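PDB 3Q2I: dehydrogenase from Chromobacterium violaceum, which probably oxidises UDP-N-acetylglucosaminuronic acid at its sugar ring with NAD as cofactor, a step toward 2,3-diacetamido-2,3-dideoxy-D-mannuronic acid. Local coordinates for residues L67-D77 against Q91-H101. Numbering follows the deposited sequence.
Sequences LTDMLAQTDAD and QSIECSEAGFH. With NAI (1,4-dihydronicotinamide adenine dinucleotide), chain B.
T68 and E94 make the polar grip between the two helices: the hydroxyl OG1 donates to the syn lone pair of E94 OE1 at 2.8 Å, the two side chains crossing at about a right angle. With CG anti to the backbone N (chi1 -164°) and the chain extended, E94 carries its carboxylate across to T68, while its CG rests 3.9 Å from L71 CD1. A water donates to E94 OE2 and, weakly, to T68 OG1. Inward of this pair the contact turns apolar. L67 sends CD2 against Q91 CB at 3.7 Å, while L71 CD2 touches both C95 SG and the F100 ring, 3.9 Å from CE2. That ring packs against the turn after helix 67-73: the oxygens of L71 and A76 lie near its plane at the edge, A76 O only 3.2 Å from CD1, and T74 CG2 comes up obliquely. F100 follows the Schellman motif at G99, whose positive phi turns the chain out of helix 88-97 toward strand 101-104. Farther out, D77 OD2 takes a salt bridge from R12 and the backbone N-H of R15. Two neighbouring helices of the Rossmann domain, nearly parallel at 22°, are thus joined by a greasy seam with a carboxylate at its partly exposed edge; T68 OG1 also takes a hydrogen bond from K126 of a second subunit, whose charge probably makes the hydroxyl a stronger donor to E94, one turn from Q91 of the NADH pocket.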
loop_
_atom_site.group_PDB
_atom_site.type_symbol
_atom_site.label_atom_id
_atom_site.label_comp_id
_atom_site.label_asym_id
_atom_site.label_seq_id
_atom_site.Cartn_x
_atom_site.Cartn_y
_atom_site.Cartn_z
ATOM N N LEU A 67 -3.022 38.440 26.328
ATOM C CA LEU A 67 -3.808 38.787 25.165
ATOM C C LEU A 67 -5.275 38.982 25.534
ATOM O O LEU A 67 -5.930 39.901 25.040
ATOM C CB LEU A 67 -3.643 37.701 24.067
ATOM C CG LEU A 67 -4.607 37.924 22.911
ATOM C CD1 LEU A 67 -4.316 39.176 22.155
ATOM C CD2 LEU A 67 -4.451 36.737 21.941
ATOM N N THR A 68 -5.793 38.112 26.386
ATOM C CA THR A 68 -7.199 38.142 26.743
ATOM C C THR A 68 -7.583 39.477 27.392
ATOM O O THR A 68 -8.620 40.042 27.053
ATOM C CB THR A 68 -7.598 36.989 27.667
ATOM O OG1 THR A 68 -7.355 35.721 27.017
ATOM C CG2 THR A 68 -9.082 37.066 27.953
ATOM N N ASP A 69 -6.712 39.983 28.258
ATOM C CA ASP A 69 -6.875 41.345 28.792
ATOM C C ASP A 69 -6.784 42.433 27.736
ATOM O O ASP A 69 -7.617 43.343 27.730
ATOM C CB ASP A 69 -5.786 41.634 29.816
ATOM C CG ASP A 69 -5.954 40.830 31.065
ATOM O OD1 ASP A 69 -7.053 40.263 31.236
ATOM O OD2 ASP A 69 -4.989 40.762 31.854
ATOM N N MET A 70 -5.739 42.422 26.910
ATOM C CA MET A 70 -5.621 43.439 25.875
ATOM C C MET A 70 -6.892 43.476 25.025
ATOM O O MET A 70 -7.351 44.573 24.656
ATOM C CB MET A 70 -4.339 43.286 25.040
ATOM C CG MET A 70 -4.214 44.225 23.856
ATOM S SD MET A 70 -2.625 44.299 23.019
ATOM C CE MET A 70 -2.766 42.749 22.093
ATOM N N LEU A 71 -7.487 42.311 24.741
ATOM C CA LEU A 71 -8.647 42.257 23.848
ATOM C C LEU A 71 -9.877 42.846 24.508
ATOM O O LEU A 71 -10.722 43.439 23.831
ATOM C CB LEU A 71 -8.962 40.817 23.430
ATOM C CG LEU A 71 -7.937 40.232 22.459
ATOM C CD1 LEU A 71 -8.382 38.823 22.064
ATOM C CD2 LEU A 71 -7.671 41.085 21.207
ATOM N N ALA A 72 -9.969 42.662 25.820
ATOM C CA ALA A 72 -11.020 43.305 26.617
ATOM C C ALA A 72 -10.919 44.847 26.656
ATOM O O ALA A 72 -11.892 45.535 26.973
ATOM C CB ALA A 72 -11.013 42.733 28.037
ATOM N N GLN A 73 -9.756 45.404 26.345
ATOM C CA GLN A 73 -9.546 46.831 26.524
ATOM C C GLN A 73 -9.385 47.629 25.235
ATOM O O GLN A 73 -9.877 48.757 25.116
ATOM C CB GLN A 73 -8.378 47.078 27.476
ATOM C CG GLN A 73 -8.570 46.464 28.854
ATOM C CD GLN A 73 -7.298 46.552 29.660
ATOM O OE1 GLN A 73 -6.557 47.531 29.534
ATOM N NE2 GLN A 73 -7.024 45.534 30.479
ATOM N N THR A 74 -8.696 47.061 24.254
ATOM C CA THR A 74 -8.237 47.840 23.124
ATOM C C THR A 74 -9.393 48.175 22.182
ATOM O O THR A 74 -10.337 47.406 22.045
ATOM C CB THR A 74 -7.097 47.104 22.383
ATOM O OG1 THR A 74 -6.474 47.989 21.443
ATOM C CG2 THR A 74 -7.639 45.869 21.642
ATOM N N ASP A 75 -9.348 49.334 21.550
ATOM C CA ASP A 75 -10.259 49.555 20.432
ATOM C C ASP A 75 -9.451 49.590 19.144
ATOM O O ASP A 75 -9.676 50.381 18.229
ATOM C CB ASP A 75 -11.151 50.784 20.671
ATOM C CG ASP A 75 -10.369 52.075 20.754
ATOM O OD1 ASP A 75 -9.128 52.059 20.878
ATOM O OD2 ASP A 75 -11.014 53.142 20.655
ATOM N N ALA A 76 -8.447 48.718 19.073
ATOM C CA ALA A 76 -7.685 48.622 17.832
ATOM C C ALA A 76 -8.614 48.122 16.740
ATOM O O ALA A 76 -9.578 47.416 17.037
ATOM C CB ALA A 76 -6.498 47.642 18.009
ATOM N N ASP A 77 -8.318 48.497 15.500
ATOM C CA ASP A 77 -8.992 47.949 14.319
ATOM C C ASP A 77 -8.400 46.552 14.014
ATOM O O ASP A 77 -9.134 45.636 13.652
ATOM C CB ASP A 77 -8.746 48.868 13.127
ATOM C CG ASP A 77 -9.403 50.237 13.306
ATOM O OD1 ASP A 77 -10.614 50.238 13.555
ATOM O OD2 ASP A 77 -8.692 51.251 13.276
ATOM N N GLN A 91 -4.535 32.344 18.970
ATOM C CA GLN A 91 -4.660 33.810 19.169
ATOM C C GLN A 91 -5.534 34.460 18.099
ATOM O O GLN A 91 -6.400 35.303 18.411
ATOM C CB GLN A 91 -3.286 34.473 19.321
ATOM C CG GLN A 91 -2.477 33.851 20.435
ATOM C CD GLN A 91 -1.160 34.541 20.723
ATOM O OE1 GLN A 91 -0.748 34.577 21.881
ATOM N NE2 GLN A 91 -0.523 35.109 19.727
ATOM N N SER A 92 -5.329 34.118 16.828
ATOM C CA SER A 92 -6.154 34.677 15.752
ATOM C C SER A 92 -7.631 34.400 16.001
ATOM O O SER A 92 -8.497 35.288 15.872
ATOM C CB SER A 92 -5.730 34.072 14.393
ATOM O OG SER A 92 -6.443 34.665 13.336
ATOM N N ILE A 93 -7.963 33.145 16.293
ATOM C CA ILE A 93 -9.359 32.768 16.529
ATOM C C ILE A 93 -9.965 33.577 17.700
ATOM O O ILE A 93 -11.098 34.082 17.589
ATOM C CB ILE A 93 -9.437 31.233 16.800
ATOM C CG1 ILE A 93 -9.097 30.420 15.541
ATOM C CG2 ILE A 93 -10.817 30.831 17.319
ATOM C CD1 ILE A 93 -8.844 28.862 15.838
ATOM N N GLU A 94 -9.199 33.760 18.769
ATOM C CA GLU A 94 -9.670 34.580 19.908
ATOM C C GLU A 94 -9.920 36.034 19.473
ATOM O O GLU A 94 -11.011 36.581 19.785
ATOM C CB GLU A 94 -8.648 34.546 21.045
ATOM C CG GLU A 94 -9.276 35.054 22.361
ATOM C CD GLU A 94 -8.289 35.095 23.519
ATOM O OE1 GLU A 94 -8.647 35.759 24.518
ATOM O OE2 GLU A 94 -7.147 34.558 23.453
ATOM N N CYS A 95 -8.971 36.628 18.740
ATOM C CA CYS A 95 -9.157 37.967 18.135
ATOM C C CYS A 95 -10.414 38.041 17.278
ATOM O O CYS A 95 -11.243 38.949 17.435
ATOM C CB CYS A 95 -7.944 38.415 17.318
ATOM S SG CYS A 95 -6.460 38.647 18.300
ATOM N N SER A 96 -10.579 37.091 16.356
ATOM C CA SER A 96 -11.744 37.107 15.500
ATOM C C SER A 96 -13.028 37.031 16.303
ATOM O O SER A 96 -13.993 37.777 16.031
ATOM C CB SER A 96 -11.747 35.950 14.507
ATOM O OG SER A 96 -10.670 36.054 13.617
ATOM N N GLU A 97 -13.058 36.119 17.272
ATOM C CA GLU A 97 -14.253 35.923 18.070
ATOM C C GLU A 97 -14.566 37.139 18.967
ATOM O O GLU A 97 -15.699 37.276 19.403
ATOM C CB GLU A 97 -14.129 34.649 18.897
ATOM C CG GLU A 97 -14.180 33.419 17.996
ATOM C CD GLU A 97 -14.036 32.118 18.735
ATOM O OE1 GLU A 97 -13.749 32.109 19.956
ATOM O OE2 GLU A 97 -14.195 31.085 18.057
ATOM N N ALA A 98 -13.572 37.974 19.234
ATOM C CA ALA A 98 -13.778 39.221 19.999
ATOM C C ALA A 98 -14.057 40.400 19.083
ATOM O O ALA A 98 -14.120 41.547 19.537
ATOM C CB ALA A 98 -12.548 39.551 20.860
ATOM N N GLY A 99 -14.176 40.168 17.784
ATOM C CA GLY A 99 -14.510 41.260 16.875
ATOM C C GLY A 99 -13.401 42.063 16.220
ATOM O O GLY A 99 -13.676 43.147 15.700
ATOM N N PHE A 100 -12.180 41.518 16.128
ATOM C CA PHE A 100 -11.048 42.231 15.520
ATOM C C PHE A 100 -10.582 41.614 14.208
ATOM O O PHE A 100 -10.563 40.371 14.072
ATOM C CB PHE A 100 -9.847 42.266 16.470
ATOM C CG PHE A 100 -10.117 42.959 17.789
ATOM C CD1 PHE A 100 -9.869 44.325 17.922
ATOM C CD2 PHE A 100 -10.636 42.258 18.867
ATOM C CE1 PHE A 100 -10.130 44.959 19.124
ATOM C CE2 PHE A 100 -10.920 42.903 20.075
ATOM C CZ PHE A 100 -10.666 44.251 20.189
ATOM N N HIS A 101 -10.228 42.448 13.244
ATOM C CA HIS A 101 -9.313 42.062 12.167
ATOM C C HIS A 101 -7.963 41.651 12.729
ATOM O O HIS A 101 -7.512 42.151 13.778
ATOM C CB HIS A 101 -9.102 43.250 11.213
ATOM C CG HIS A 101 -10.373 43.882 10.751
ATOM N ND1 HIS A 101 -11.249 43.260 9.887
ATOM C CD2 HIS A 101 -10.923 45.091 11.039
ATOM C CE1 HIS A 101 -12.248 44.078 9.604
ATOM N NE2 HIS A 101 -12.087 45.184 10.312
HETATM P PA NAI B . 10.670 35.967 19.445
HETATM O O1A NAI B . 10.927 34.776 20.274
HETATM O O2A NAI B . 11.817 37.057 19.265
HETATM O O5B NAI B . 9.391 36.777 19.896
HETATM C C5B NAI B . 8.713 36.092 20.911
HETATM C C4B NAI B . 7.748 37.064 21.574
HETATM O O4B NAI B . 6.443 36.522 21.843
HETATM C C3B NAI B . 8.512 37.097 22.898
HETATM O O3B NAI B . 8.763 38.450 23.306
HETATM C C2B NAI B . 7.691 36.210 23.850
HETATM O O2B NAI B . 7.805 36.556 25.225
HETATM C C1B NAI B . 6.288 36.537 23.287
HETATM N N9A NAI B . 5.260 35.617 23.713
HETATM C C8A NAI B . 5.347 34.246 23.748
HETATM N N7A NAI B . 4.193 33.767 24.119
HETATM C C5A NAI B . 3.270 34.779 24.249
HETATM C C6A NAI B . 1.915 34.869 24.631
HETATM N N6A NAI B . 1.160 33.754 24.928
HETATM N N1A NAI B . 1.346 36.084 24.697
HETATM C C2A NAI B . 2.059 37.159 24.427
HETATM N N3A NAI B . 3.341 37.157 24.066
HETATM C C4A NAI B . 3.972 35.965 23.999
HETATM O O3 NAI B . 10.282 35.463 17.984
HETATM P PN NAI B . 10.292 36.244 16.650
HETATM O O1N NAI B . 11.536 35.953 15.859
HETATM O O2N NAI B . 9.909 37.740 16.764
HETATM O O5D NAI B . 9.266 35.454 15.663
HETATM C C5D NAI B . 7.952 35.884 15.937
HETATM C C4D NAI B . 6.986 35.435 14.844
HETATM O O4D NAI B . 7.378 36.179 13.679
HETATM C C3D NAI B . 7.150 33.955 14.399
HETATM O O3D NAI B . 5.857 33.522 13.971
HETATM C C2D NAI B . 8.059 34.044 13.167
HETATM O O2D NAI B . 7.794 33.011 12.221
HETATM C C1D NAI B . 7.670 35.409 12.527
HETATM N N1N NAI B . 8.734 35.992 11.740
HETATM C C2N NAI B . 8.478 36.411 10.519
HETATM C C3N NAI B . 9.476 36.916 9.677
HETATM C C7N NAI B . 9.166 37.415 8.319
HETATM O O7N NAI B . 9.950 37.465 7.389
HETATM N N7N NAI B . 7.908 37.862 8.031
HETATM C C4N NAI B . 10.801 36.867 10.156
HETATM C C5N NAI B . 11.001 36.518 11.480
HETATM C C6N NAI B . 9.965 36.071 12.260
HETATM O O HOH W 1 -5.171 34.157 25.088
HETATM O O HOH W 2 -12.158 45.548 14.183
#